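Local coordinates for protein cystalysin (Treponema denticola, PDB 1C7N) that belongs to the class I and II aminotransferase family of enzymes and binds pyridoxal-5'-phosphate, at residues E204-H216 with A319-D331. Residues are numbered along the deposited sequence; the frame is centred on the assembly and turned at random.
Sequences EIHFDLIMPGYEH and APLIEGTYLQWID. With PLP (pyridoxal-5'-phosphate), chain I.
In T325 the methyl CG2 stands anti to the carbonyl carbon, beside the backbone N, which lays it over one face of the H206 ring, 3.9 Å from the centroid and offset toward the rim. The same torsion (chi1 79°) sets OG1 between N and carbonyl carbon, where it accepts from L327 N in an ST turn; threonine thus offers carbon to the imidazole and oxygen to its own chain. E323 CB lies over the centre of the Y214 ring, 3.7 Å from the centroid; CG, anti to the carbonyl carbon, and the extended chain beyond it carry the carboxylate on across the ring, OE2 nearing CE2, with the planes 30° apart. A water joins Y214 OH to E323 OE2, and OE1 forms a salt bridge with R179 and accepts from V180 N, so the acid is fixed at several points. Between these two ring contacts the backbones form a single bridge at I210 and G324, CA atoms 4.1 Å apart; glycine probably suits this place because a CB would be tight against I210 CD1 and close to L209 O. T325 N donates to L209 O at 2.6 Å, M211 N to E323 O at 2.8 Å. Apolar contacts flank the bridge, L209 CD1 meeting Y326 CD1 and M211 CG meeting I322 CG1. The contact joins the loop that follows strand 199-203 and carries I205 and H206 of the pyridoxal-5'-phosphate pocket to the lead-in of strand 327-331, with helix 237-240 against H206 and Y326 and helix 289-313 against Y326.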
ATOM      1  N   GLU A 204     -11.584  -1.756 -15.228  1.00 11.49           N
ATOM      2  CA  GLU A 204     -11.147  -1.262 -16.524  1.00 12.99           C
ATOM      3  C   GLU A 204      -9.691  -0.802 -16.466  1.00 12.51           C
ATOM      4  O   GLU A 204      -9.317   0.205 -17.076  1.00 12.11           O
ATOM      5  CB  GLU A 204     -12.069  -0.115 -16.968  1.00 13.36           C
ATOM      6  CG  GLU A 204     -13.551  -0.392 -16.657  1.00 13.61           C
ATOM      7  CD  GLU A 204     -14.527   0.496 -17.414  1.00 15.55           C
ATOM      8  OE1 GLU A 204     -14.123   1.569 -17.912  1.00 14.75           O
ATOM      9  OE2 GLU A 204     -15.717   0.124 -17.500  1.00 17.32           O
ATOM     10  N   ILE A 205      -8.864  -1.555 -15.745  1.00 12.57           N
ATOM     11  CA  ILE A 205      -7.464  -1.184 -15.616  1.00 12.86           C
ATOM     12  C   ILE A 205      -6.738  -1.172 -16.956  1.00 13.06           C
ATOM     13  O   ILE A 205      -5.766  -0.439 -17.125  1.00 13.38           O
ATOM     14  CB  ILE A 205      -6.708  -2.103 -14.630  1.00 13.46           C
ATOM     15  CG1 ILE A 205      -5.357  -1.465 -14.297  1.00 12.75           C
ATOM     16  CG2 ILE A 205      -6.509  -3.485 -15.236  1.00 13.35           C
ATOM     17  CD1 ILE A 205      -4.593  -2.158 -13.220  1.00 13.70           C
ATOM     18  N   HIS A 206      -7.211  -1.977 -17.907  1.00 12.35           N
ATOM     19  CA  HIS A 206      -6.596  -2.032 -19.230  1.00 12.31           C
ATOM     20  C   HIS A 206      -7.248  -1.060 -20.210  1.00 12.33           C
ATOM     21  O   HIS A 206      -7.012  -1.162 -21.417  1.00 11.66           O
ATOM     22  CB  HIS A 206      -6.728  -3.428 -19.848  1.00 11.54           C
ATOM     23  CG  HIS A 206      -5.996  -4.509 -19.115  1.00 10.64           C
ATOM     24  ND1 HIS A 206      -6.585  -5.270 -18.128  1.00 11.61           N
ATOM     25  CD2 HIS A 206      -4.746  -5.000 -19.274  1.00 10.96           C
ATOM     26  CE1 HIS A 206      -5.731  -6.190 -17.719  1.00 11.02           C
ATOM     27  NE2 HIS A 206      -4.607  -6.048 -18.397  1.00 12.08           N
ATOM     28  N   PHE A 207      -8.054  -0.114 -19.735  1.00 12.69           N
ATOM     29  CA  PHE A 207      -8.729   0.745 -20.706  1.00 12.76           C
ATOM     30  C   PHE A 207      -7.903   1.722 -21.550  1.00 12.71           C
ATOM     31  O   PHE A 207      -8.447   2.335 -22.466  1.00 11.63           O
ATOM     32  CB  PHE A 207      -9.970   1.441 -20.082  1.00 11.81           C
ATOM     33  CG  PHE A 207      -9.671   2.580 -19.131  1.00 12.69           C
ATOM     34  CD1 PHE A 207     -10.728   3.309 -18.582  1.00 13.42           C
ATOM     35  CD2 PHE A 207      -8.375   2.932 -18.785  1.00 12.66           C
ATOM     36  CE1 PHE A 207     -10.497   4.373 -17.702  1.00 14.12           C
ATOM     37  CE2 PHE A 207      -8.134   3.996 -17.906  1.00 14.23           C
ATOM     38  CZ  PHE A 207      -9.198   4.715 -17.366  1.00 11.72           C
ATOM     39  N   ASP A 208      -6.603   1.848 -21.281  1.00 12.67           N
ATOM     40  CA  ASP A 208      -5.758   2.730 -22.094  1.00 13.05           C
ATOM     41  C   ASP A 208      -4.972   1.908 -23.108  1.00 12.62           C
ATOM     42  O   ASP A 208      -4.321   2.463 -23.994  1.00 13.80           O
ATOM     43  CB  ASP A 208      -4.744   3.505 -21.248  1.00 12.53           C
ATOM     44  CG  ASP A 208      -5.394   4.405 -20.230  1.00 14.28           C
ATOM     45  OD1 ASP A 208      -6.314   5.161 -20.599  1.00 16.58           O
ATOM     46  OD2 ASP A 208      -4.972   4.365 -19.057  1.00 14.20           O
ATOM     47  N   LEU A 209      -5.019   0.585 -22.967  1.00 12.06           N
ATOM     48  CA  LEU A 209      -4.287  -0.310 -23.858  1.00 10.67           C
ATOM     49  C   LEU A 209      -5.215  -0.943 -24.886  1.00 12.07           C
ATOM     50  O   LEU A 209      -5.538  -2.136 -24.816  1.00 11.82           O
ATOM     51  CB  LEU A 209      -3.572  -1.387 -23.028  1.00 10.29           C
ATOM     52  CG  LEU A 209      -2.502  -0.819 -22.083  1.00 10.35           C
ATOM     53  CD1 LEU A 209      -2.178  -1.812 -20.979  1.00  9.41           C
ATOM     54  CD2 LEU A 209      -1.255  -0.463 -22.871  1.00  8.88           C
ATOM     55  N   ILE A 210      -5.637  -0.122 -25.844  1.00 12.26           N
ATOM     56  CA  ILE A 210      -6.545  -0.547 -26.905  1.00 13.53           C
ATOM     57  C   ILE A 210      -5.805  -0.610 -28.238  1.00 13.48           C
ATOM     58  O   ILE A 210      -5.035   0.293 -28.569  1.00 13.17           O
ATOM     59  CB  ILE A 210      -7.721   0.448 -27.045  1.00 13.97           C
ATOM     60  CG1 ILE A 210      -8.360   0.698 -25.676  1.00 14.99           C
ATOM     61  CG2 ILE A 210      -8.754  -0.093 -28.031  1.00 14.89           C
ATOM     62  CD1 ILE A 210      -8.910  -0.550 -25.009  1.00 14.10           C
ATOM     63  N   MET A 211      -6.031  -1.674 -29.003  1.00 13.67           N
ATOM     64  CA  MET A 211      -5.377  -1.806 -30.298  1.00 13.48           C
ATOM     65  C   MET A 211      -6.065  -0.890 -31.310  1.00 14.35           C
ATOM     66  O   MET A 211      -7.240  -0.548 -31.155  1.00 14.01           O
ATOM     67  CB  MET A 211      -5.427  -3.258 -30.788  1.00 13.92           C
ATOM     68  CG  MET A 211      -4.605  -4.224 -29.949  1.00 14.29           C
ATOM     69  SD  MET A 211      -2.868  -3.746 -29.830  1.00 17.06           S
ATOM     70  CE  MET A 211      -2.828  -3.053 -28.172  1.00 14.35           C
ATOM     71  N   PRO A 212      -5.335  -0.470 -32.355  1.00 14.88           N
ATOM     72  CA  PRO A 212      -5.879   0.410 -33.393  1.00 16.28           C
ATOM     73  C   PRO A 212      -7.213  -0.081 -33.950  1.00 17.00           C
ATOM     74  O   PRO A 212      -7.390  -1.271 -34.206  1.00 17.20           O
ATOM     75  CB  PRO A 212      -4.780   0.406 -34.450  1.00 16.19           C
ATOM     76  CG  PRO A 212      -3.538   0.302 -33.613  1.00 15.05           C
ATOM     77  CD  PRO A 212      -3.920  -0.781 -32.628  1.00 14.95           C
ATOM     78  N   GLY A 213      -8.150   0.848 -34.125  1.00 17.88           N
ATOM     79  CA  GLY A 213      -9.454   0.501 -34.657  1.00 18.53           C
ATOM     80  C   GLY A 213     -10.538   0.296 -33.611  1.00 19.51           C
ATOM     81  O   GLY A 213     -11.709   0.584 -33.859  1.00 20.31           O
ATOM     82  N   TYR A 214     -10.161  -0.199 -32.439  1.00 18.36           N
ATOM     83  CA  TYR A 214     -11.144  -0.435 -31.396  1.00 17.42           C
ATOM     84  C   TYR A 214     -11.324   0.773 -30.488  1.00 17.41           C
ATOM     85  O   TYR A 214     -10.439   1.625 -30.387  1.00 16.92           O
ATOM     86  CB  TYR A 214     -10.763  -1.682 -30.599  1.00 16.58           C
ATOM     87  CG  TYR A 214     -10.652  -2.878 -31.507  1.00 15.56           C
ATOM     88  CD1 TYR A 214      -9.426  -3.246 -32.063  1.00 16.69           C
ATOM     89  CD2 TYR A 214     -11.792  -3.581 -31.901  1.00 15.59           C
ATOM     90  CE1 TYR A 214      -9.340  -4.280 -32.996  1.00 16.22           C
ATOM     91  CE2 TYR A 214     -11.718  -4.613 -32.831  1.00 16.14           C
ATOM     92  CZ  TYR A 214     -10.493  -4.955 -33.375  1.00 17.33           C
ATOM     93  OH  TYR A 214     -10.429  -5.959 -34.309  1.00 16.68           O
ATOM     94  N   GLU A 215     -12.490   0.841 -29.852  1.00 17.84           N
ATOM     95  CA  GLU A 215     -12.841   1.950 -28.975  1.00 18.87           C
ATOM     96  C   GLU A 215     -13.385   1.455 -27.643  1.00 17.22           C
ATOM     97  O   GLU A 215     -14.362   0.709 -27.612  1.00 16.45           O
ATOM     98  CB  GLU A 215     -13.924   2.816 -29.633  1.00 21.06           C
ATOM     99  CG  GLU A 215     -13.652   3.262 -31.061  1.00 25.70           C
ATOM    100  CD  GLU A 215     -12.562   4.307 -31.161  1.00 28.70           C
ATOM    101  OE1 GLU A 215     -12.431   5.128 -30.225  1.00 30.64           O
ATOM    102  OE2 GLU A 215     -11.849   4.319 -32.186  1.00 31.37           O
ATOM    103  N   HIS A 216     -12.772   1.888 -26.546  1.00 16.06           N
ATOM    104  CA  HIS A 216     -13.237   1.501 -25.222  1.00 15.87           C
ATOM    105  C   HIS A 216     -14.329   2.455 -24.748  1.00 16.12           C
ATOM    106  O   HIS A 216     -14.260   3.664 -24.973  1.00 16.41           O
ATOM    107  CB  HIS A 216     -12.086   1.512 -24.213  1.00 16.09           C
ATOM    108  CG  HIS A 216     -12.503   1.151 -22.818  1.00 17.36           C
ATOM    109  ND1 HIS A 216     -13.025   2.071 -21.933  1.00 17.27           N
ATOM    110  CD2 HIS A 216     -12.519  -0.040 -22.172  1.00 16.96           C
ATOM    111  CE1 HIS A 216     -13.345   1.463 -20.805  1.00 16.22           C
ATOM    112  NE2 HIS A 216     -13.048   0.182 -20.924  1.00 18.34           N
ATOM    113  N   ALA A 319      -3.441 -17.756 -33.203  1.00 13.90           N
ATOM    114  CA  ALA A 319      -3.132 -16.588 -32.384  1.00 14.11           C
ATOM    115  C   ALA A 319      -3.820 -15.383 -33.027  1.00 14.18           C
ATOM    116  O   ALA A 319      -3.195 -14.611 -33.752  1.00 14.09           O
ATOM    117  CB  ALA A 319      -1.619 -16.361 -32.319  1.00 13.27           C
ATOM    118  N   PRO A 320      -5.130 -15.224 -32.783  1.00 14.62           N
ATOM    119  CA  PRO A 320      -5.911 -14.113 -33.338  1.00 14.36           C
ATOM    120  C   PRO A 320      -5.492 -12.770 -32.748  1.00 13.99           C
ATOM    121  O   PRO A 320      -5.020 -12.699 -31.610  1.00 12.95           O
ATOM    122  CB  PRO A 320      -7.348 -14.466 -32.946  1.00 15.86           C
ATOM    123  CG  PRO A 320      -7.311 -15.957 -32.736  1.00 18.24           C
ATOM    124  CD  PRO A 320      -5.999 -16.162 -32.055  1.00 15.43           C
ATOM    125  N   LEU A 321      -5.671 -11.701 -33.515  1.00 13.04           N
ATOM    126  CA  LEU A 321      -5.332 -10.376 -33.015  1.00 13.40           C
ATOM    127  C   LEU A 321      -6.295 -10.062 -31.877  1.00 13.18           C
ATOM    128  O   LEU A 321      -7.405 -10.587 -31.834  1.00 13.63           O
ATOM    129  CB  LEU A 321      -5.479  -9.326 -34.124  1.00 13.22           C
ATOM    130  CG  LEU A 321      -4.632  -9.536 -35.382  1.00 13.55           C
ATOM    131  CD1 LEU A 321      -4.764  -8.311 -36.279  1.00 15.06           C
ATOM    132  CD2 LEU A 321      -3.168  -9.761 -35.009  1.00 13.91           C
ATOM    133  N   ILE A 322      -5.871  -9.215 -30.947  1.00 12.97           N
ATOM    134  CA  ILE A 322      -6.718  -8.839 -29.823  1.00 12.62           C
ATOM    135  C   ILE A 322      -7.210  -7.408 -30.015  1.00 12.54           C
ATOM    136  O   ILE A 322      -6.682  -6.672 -30.845  1.00 12.19           O
ATOM    137  CB  ILE A 322      -5.944  -8.934 -28.502  1.00 13.05           C
ATOM    138  CG1 ILE A 322      -4.668  -8.092 -28.595  1.00 11.45           C
ATOM    139  CG2 ILE A 322      -5.616 -10.400 -28.194  1.00 13.12           C
ATOM    140  CD1 ILE A 322      -3.825  -8.121 -27.342  1.00 11.28           C
ATOM    141  N   GLU A 323      -8.217  -7.017 -29.244  1.00 13.27           N
ATOM    142  CA  GLU A 323      -8.774  -5.673 -29.348  1.00 14.01           C
ATOM    143  C   GLU A 323      -8.176  -4.732 -28.296  1.00 13.63           C
ATOM    144  O   GLU A 323      -8.048  -3.524 -28.528  1.00 14.11           O
ATOM    145  CB  GLU A 323     -10.296  -5.734 -29.189  1.00 14.17           C
ATOM    146  CG  GLU A 323     -10.950  -6.869 -29.977  1.00 16.15           C
ATOM    147  CD  GLU A 323     -12.470  -6.859 -29.895  1.00 17.45           C
ATOM    148  OE1 GLU A 323     -13.015  -6.498 -28.829  1.00 17.01           O
ATOM    149  OE2 GLU A 323     -13.119  -7.231 -30.896  1.00 18.19           O
ATOM    150  N   GLY A 324      -7.804  -5.295 -27.150  1.00 13.66           N
ATOM    151  CA  GLY A 324      -7.235  -4.512 -26.063  1.00 14.35           C
ATOM    152  C   GLY A 324      -6.297  -5.320 -25.187  1.00 13.51           C
ATOM    153  O   GLY A 324      -6.235  -6.542 -25.309  1.00 14.14           O
ATOM    154  N   THR A 325      -5.603  -4.632 -24.281  1.00 14.21           N
ATOM    155  CA  THR A 325      -4.603  -5.217 -23.382  1.00 12.87           C
ATOM    156  C   THR A 325      -3.416  -5.598 -24.269  1.00 13.04           C
ATOM    157  O   THR A 325      -3.522  -5.557 -25.499  1.00 13.75           O
ATOM    158  CB  THR A 325      -5.077  -6.530 -22.670  1.00 13.33           C
ATOM    159  OG1 THR A 325      -4.973  -7.630 -23.585  1.00 12.30           O
ATOM    160  CG2 THR A 325      -6.511  -6.410 -22.153  1.00 11.29           C
ATOM    161  N   TYR A 326      -2.287  -5.949 -23.657  1.00 11.75           N
ATOM    162  CA  TYR A 326      -1.126  -6.395 -24.423  1.00 10.92           C
ATOM    163  C   TYR A 326      -0.926  -7.894 -24.186  1.00  9.83           C
ATOM    164  O   TYR A 326       0.169  -8.423 -24.359  1.00  9.35           O
ATOM    165  CB  TYR A 326       0.149  -5.622 -24.050  1.00 10.26           C
ATOM    166  CG  TYR A 326       0.539  -5.584 -22.578  1.00  9.48           C
ATOM    167  CD1 TYR A 326       0.484  -4.386 -21.866  1.00 10.07           C
ATOM    168  CD2 TYR A 326       1.013  -6.720 -21.917  1.00  7.84           C
ATOM    169  CE1 TYR A 326       0.892  -4.310 -20.537  1.00  8.64           C
ATOM    170  CE2 TYR A 326       1.423  -6.660 -20.577  1.00  8.04           C
ATOM    171  CZ  TYR A 326       1.357  -5.445 -19.895  1.00  9.56           C
ATOM    172  OH  TYR A 326       1.737  -5.361 -18.576  1.00  8.35           O
ATOM    173  N   LEU A 327      -2.014  -8.566 -23.813  1.00  9.77           N
ATOM    174  CA  LEU A 327      -2.009 -10.002 -23.526  1.00  9.70           C
ATOM    175  C   LEU A 327      -2.791 -10.774 -24.602  1.00 10.06           C
ATOM    176  O   LEU A 327      -4.015 -10.674 -24.687  1.00 11.23           O
ATOM    177  CB  LEU A 327      -2.624 -10.229 -22.143  1.00  9.38           C
ATOM    178  CG  LEU A 327      -1.976  -9.400 -21.020  1.00 10.42           C
ATOM    179  CD1 LEU A 327      -2.831  -9.429 -19.761  1.00 11.34           C
ATOM    180  CD2 LEU A 327      -0.590  -9.955 -20.727  1.00 11.36           C
ATOM    181  N   GLN A 328      -2.077 -11.547 -25.416  1.00 10.31           N
ATOM    182  CA  GLN A 328      -2.689 -12.297 -26.513  1.00 11.04           C
ATOM    183  C   GLN A 328      -3.077 -13.724 -26.122  1.00 10.68           C
ATOM    184  O   GLN A 328      -2.352 -14.399 -25.397  1.00 11.95           O
ATOM    185  CB  GLN A 328      -1.728 -12.291 -27.713  1.00 10.75           C
ATOM    186  CG  GLN A 328      -2.279 -12.866 -29.013  1.00 11.17           C
ATOM    187  CD  GLN A 328      -1.395 -12.507 -30.202  1.00 12.15           C
ATOM    188  OE1 GLN A 328      -0.209 -12.237 -30.037  1.00 11.46           O
ATOM    189  NE2 GLN A 328      -1.970 -12.517 -31.406  1.00 13.17           N
ATOM    190  N   TRP A 329      -4.226 -14.167 -26.619  1.00 10.98           N
ATOM    191  CA  TRP A 329      -4.784 -15.484 -26.300  1.00 11.92           C
ATOM    192  C   TRP A 329      -4.501 -16.464 -27.434  1.00 11.97           C
ATOM    193  O   TRP A 329      -5.096 -16.364 -28.504  1.00 12.33           O
ATOM    194  CB  TRP A 329      -6.296 -15.324 -26.093  1.00 12.22           C
ATOM    195  CG  TRP A 329      -7.012 -16.397 -25.297  1.00 14.48           C
ATOM    196  CD1 TRP A 329      -8.172 -17.026 -25.652  1.00 13.94           C
ATOM    197  CD2 TRP A 329      -6.703 -16.854 -23.966  1.00 14.87           C
ATOM    198  NE1 TRP A 329      -8.611 -17.833 -24.629  1.00 14.58           N
ATOM    199  CE2 TRP A 329      -7.733 -17.749 -23.585  1.00 15.51           C
ATOM    200  CE3 TRP A 329      -5.667 -16.591 -23.061  1.00 14.99           C
ATOM    201  CZ2 TRP A 329      -7.752 -18.381 -22.334  1.00 14.69           C
ATOM    202  CZ3 TRP A 329      -5.688 -17.219 -21.819  1.00 15.53           C
ATOM    203  CH2 TRP A 329      -6.726 -18.104 -21.468  1.00 16.60           C
ATOM    204  N   ILE A 330      -3.599 -17.411 -27.187  1.00 12.48           N
ATOM    205  CA  ILE A 330      -3.220 -18.395 -28.194  1.00 12.36           C
ATOM    206  C   ILE A 330      -3.891 -19.743 -27.970  1.00 13.08           C
ATOM    207  O   ILE A 330      -3.775 -20.341 -26.903  1.00 13.50           O
ATOM    208  CB  ILE A 330      -1.695 -18.602 -28.214  1.00 13.50           C
ATOM    209  CG1 ILE A 330      -0.988 -17.248 -28.327  1.00 11.22           C
ATOM    210  CG2 ILE A 330      -1.306 -19.471 -29.406  1.00 13.01           C
ATOM    211  CD1 ILE A 330       0.498 -17.318 -28.130  1.00 10.63           C
ATOM    212  N   ASP A 331      -4.572 -20.223 -29.004  1.00 13.55           N
ATOM    213  CA  ASP A 331      -5.288 -21.492 -28.960  1.00 14.32           C
ATOM    214  C   ASP A 331      -4.410 -22.670 -29.391  1.00 13.69           C
ATOM    215  O   ASP A 331      -4.171 -22.873 -30.581  1.00 13.07           O
ATOM    216  CB  ASP A 331      -6.520 -21.384 -29.860  1.00 13.68           C
ATOM    217  CG  ASP A 331      -7.333 -22.660 -29.909  1.00 15.27           C
ATOM    218  OD1 ASP A 331      -6.997 -23.629 -29.197  1.00 15.65           O
ATOM    219  OD2 ASP A 331      -8.323 -22.682 -30.669  1.00 16.80           O
TER
HETATM  220  N1  PLP I 400      -7.243  -6.334 -12.896  1.00 18.15           N
HETATM  221  C2  PLP I 400      -6.883  -7.008 -14.080  1.00 18.53           C
HETATM  222  C2A PLP I 400      -8.047  -7.464 -14.940  1.00 17.94           C
HETATM  223  C3  PLP I 400      -5.449  -7.088 -14.368  1.00 19.11           C
HETATM  224  O3  PLP I 400      -5.169  -7.833 -15.439  1.00 20.43           O
HETATM  225  C4  PLP I 400      -4.524  -6.461 -13.499  1.00 20.03           C
HETATM  226  C4A PLP I 400      -3.093  -6.433 -13.801  1.00 19.47           C
HETATM  227  C5  PLP I 400      -5.050  -5.746 -12.294  1.00 20.72           C
HETATM  228  C6  PLP I 400      -6.386  -5.725 -12.014  1.00 18.41           C
HETATM  229  C5A PLP I 400      -4.076  -4.791 -11.610  1.00 23.70           C
HETATM  230  O4P PLP I 400      -3.760  -4.877 -10.277  1.00 28.26           O
HETATM  231  P   PLP I 400      -2.788  -3.669  -9.786  1.00 28.09           P
HETATM  232  O1P PLP I 400      -2.324  -4.163  -8.492  1.00 32.15           O
HETATM  233  O2P PLP I 400      -3.630  -2.413  -9.654  1.00 29.74           O
HETATM  234  O3P PLP I 400      -1.686  -3.473 -10.734  1.00 29.26           O
HETATM  235  O   HOH W   1     -11.711  -8.237 -33.187  1.00 36.38           O